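Local coordinates for protein cupin 2, conserved barrel (Desulfitobacterium hafniense, PDB 2OZJ) that is a cupin-fold protein of unknown function that pairs with a second copy of itself in the crystal, possibly as its working dimer, at the interface of chains A and B. Residues are numbered along the deposited sequence; one frame, centred on the assembly and turned at random. Chains: chain A/B, Cupin 2, conserved barrel.

The interface of chains A and B. Residues chain A 78-80, 84-86; chain B 10-13.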
loop_
_atom_site.group_PDB
_atom_site.type_symbol
_atom_site.label_atom_id
_atom_site.label_comp_id
_atom_site.label_asym_id
_atom_site.label_seq_id
_atom_site.Cartn_x
_atom_site.Cartn_y
_atom_site.Cartn_z
ATOM N N ILE A 78 4.014 -19.656 4.927
ATOM C CA ILE A 78 4.936 -18.584 4.569
ATOM C C ILE A 78 4.956 -17.564 5.707
ATOM O O ILE A 78 3.923 -17.021 6.072
ATOM C CB ILE A 78 4.494 -17.889 3.278
ATOM C CG1 ILE A 78 4.643 -18.834 2.087
ATOM C CG2 ILE A 78 5.298 -16.612 3.053
ATOM C CD1 ILE A 78 4.141 -18.245 0.784
ATOM N N ASP A 79 6.145 -17.325 6.249
ATOM C CA ASP A 79 6.378 -16.358 7.312
ATOM C C ASP A 79 6.611 -14.959 6.733
ATOM O O ASP A 79 7.295 -14.792 5.712
ATOM C CB ASP A 79 7.607 -16.752 8.148
ATOM C CG ASP A 79 7.409 -18.040 8.920
ATOM O OD1 ASP A 79 6.311 -18.253 9.477
ATOM O OD2 ASP A 79 8.373 -18.824 8.964
ATOM N N LEU A 80 6.080 -13.967 7.436
ATOM C CA LEU A 80 6.193 -12.573 7.037
ATOM C C LEU A 80 6.670 -11.700 8.195
ATOM O O LEU A 80 6.340 -11.947 9.377
ATOM C CB LEU A 80 4.865 -12.043 6.490
ATOM C CG LEU A 80 4.336 -12.682 5.188
ATOM C CD1 LEU A 80 3.250 -13.700 5.545
ATOM C CD2 LEU A 80 3.789 -11.656 4.193
ATOM N N ASP A 84 7.305 -6.773 4.541
ATOM C CA ASP A 84 7.029 -7.775 3.511
ATOM C C ASP A 84 5.693 -7.543 2.821
ATOM O O ASP A 84 4.710 -7.171 3.473
ATOM C CB ASP A 84 7.004 -9.186 4.103
ATOM C CG ASP A 84 8.398 -9.772 4.388
ATOM O OD1 ASP A 84 9.476 -9.336 3.867
ATOM O OD2 ASP A 84 8.382 -10.761 5.158
ATOM N N VAL A 85 5.701 -7.801 1.511
ATOM C CA VAL A 85 4.535 -7.865 0.677
ATOM C C VAL A 85 4.445 -9.265 0.089
ATOM O O VAL A 85 5.474 -9.938 -0.221
ATOM C CB VAL A 85 4.553 -6.747 -0.415
ATOM C CG1 VAL A 85 5.609 -7.050 -1.507
ATOM C CG2 VAL A 85 3.217 -6.575 -0.990
ATOM N N LEU A 86 3.218 -9.748 -0.007
ATOM C CA LEU A 86 2.917 -10.990 -0.709
ATOM C C LEU A 86 1.605 -10.824 -1.445
ATOM O O LEU A 86 0.656 -10.282 -0.883
ATOM C CB LEU A 86 2.805 -12.174 0.268
ATOM C CG LEU A 86 2.905 -13.572 -0.376
ATOM C CD1 LEU A 86 4.295 -13.917 -0.951
ATOM C CD2 LEU A 86 2.527 -14.637 0.637
ATOM N N GLN B 10 4.689 -13.957 -5.038
ATOM C CA GLN B 10 3.603 -14.816 -4.641
ATOM C C GLN B 10 4.067 -15.976 -3.801
ATOM O O GLN B 10 3.247 -16.592 -3.115
ATOM C CB GLN B 10 2.882 -15.355 -5.862
ATOM C CG GLN B 10 2.154 -14.290 -6.654
ATOM C CD GLN B 10 1.506 -14.856 -7.878
ATOM O OE1 GLN B 10 0.995 -15.978 -7.854
ATOM N NE2 GLN B 10 1.559 -14.111 -8.979
ATOM N N GLU B 11 5.357 -16.304 -3.848
ATOM C CA GLU B 11 5.842 -17.421 -3.062
ATOM C C GLU B 11 6.878 -17.072 -2.002
ATOM O O GLU B 11 6.994 -17.806 -1.035
ATOM C CB GLU B 11 6.427 -18.506 -3.966
ATOM C CG GLU B 11 5.858 -18.515 -5.388
ATOM C CD GLU B 11 5.888 -19.868 -6.023
ATOM O OE1 GLU B 11 5.656 -20.883 -5.303
ATOM O OE2 GLU B 11 6.165 -19.932 -7.252
ATOM N N ARG B 12 7.686 -16.035 -2.219
ATOM C CA ARG B 12 8.609 -15.590 -1.170
ATOM C C ARG B 12 8.409 -14.094 -0.964
ATOM O O ARG B 12 8.633 -13.321 -1.867
ATOM C CB ARG B 12 10.071 -15.997 -1.471
ATOM C CG ARG B 12 11.180 -14.905 -1.337
ATOM C CD ARG B 12 12.524 -15.445 -1.864
ATOM N NE ARG B 12 12.918 -16.671 -1.142
ATOM C CZ ARG B 12 13.959 -17.416 -1.470
ATOM N NH1 ARG B 12 14.661 -16.970 -2.478
ATOM N NH2 ARG B 12 14.260 -18.518 -0.757
ATOM N N PRO B 13 7.967 -13.702 0.229
ATOM C CA PRO B 13 7.716 -12.299 0.514
ATOM C C PRO B 13 9.010 -11.486 0.452
ATOM O O PRO B 13 10.109 -12.015 0.758
ATOM C CB PRO B 13 7.162 -12.337 1.941
ATOM C CG PRO B 13 7.772 -13.529 2.544
ATOM C CD PRO B 13 7.795 -14.538 1.433
#
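B:Pro13 sets its ring against A:Ile78 and A:Asp84, where strands 76-80 and 84-88 of the chain A cupin barrel meet a loop of chain B, in part of a two-fold interface between identical chains; the structure alone does not show that this is the biological dimer. Its hidden surface, 94 Å², is the largest in the patch, and a compact ring suits a site met from several directions. CA sits 3.3 Å from the backbone O of A:Val85. From CB outward the ring carbons meet different groups in turn. CB lies 3.6 Å from that same O of A:Val85, with the carboxylate carbon CG of A:Asp84 a little farther off; the short aspartate lays its carboxylate beside the ring without a bond across. CG comes within 3.4 Å of the backbone O of A:Asp79. CD packs 3.6 Å from the methyl CG2 of A:Ile78, the two side chains lying alongside and pointing opposite ways.

A:Ile78 uses both branches, as a beta-branched residue on a strand can. With CG2 anti to the backbone N and CG1 beside it (chi1 -68°), one methyl faces the proline, while the extended ethyl arm carries CD1 to 3.4 Å from the backbone O of B:Glu11. An alanine here would probably open a gap beside the proline CD and leave that carbonyl without its methyl cover.

No hydrogen bond or salt bridge crosses this patch, so van der Waals packing, much of it carbon against backbone carbonyls, holds it. A:Leu86, long and branched enough to span to the loop backbone, rests its methyl CD1 3.5 Å from the carbonyl carbon C of B:Gln10.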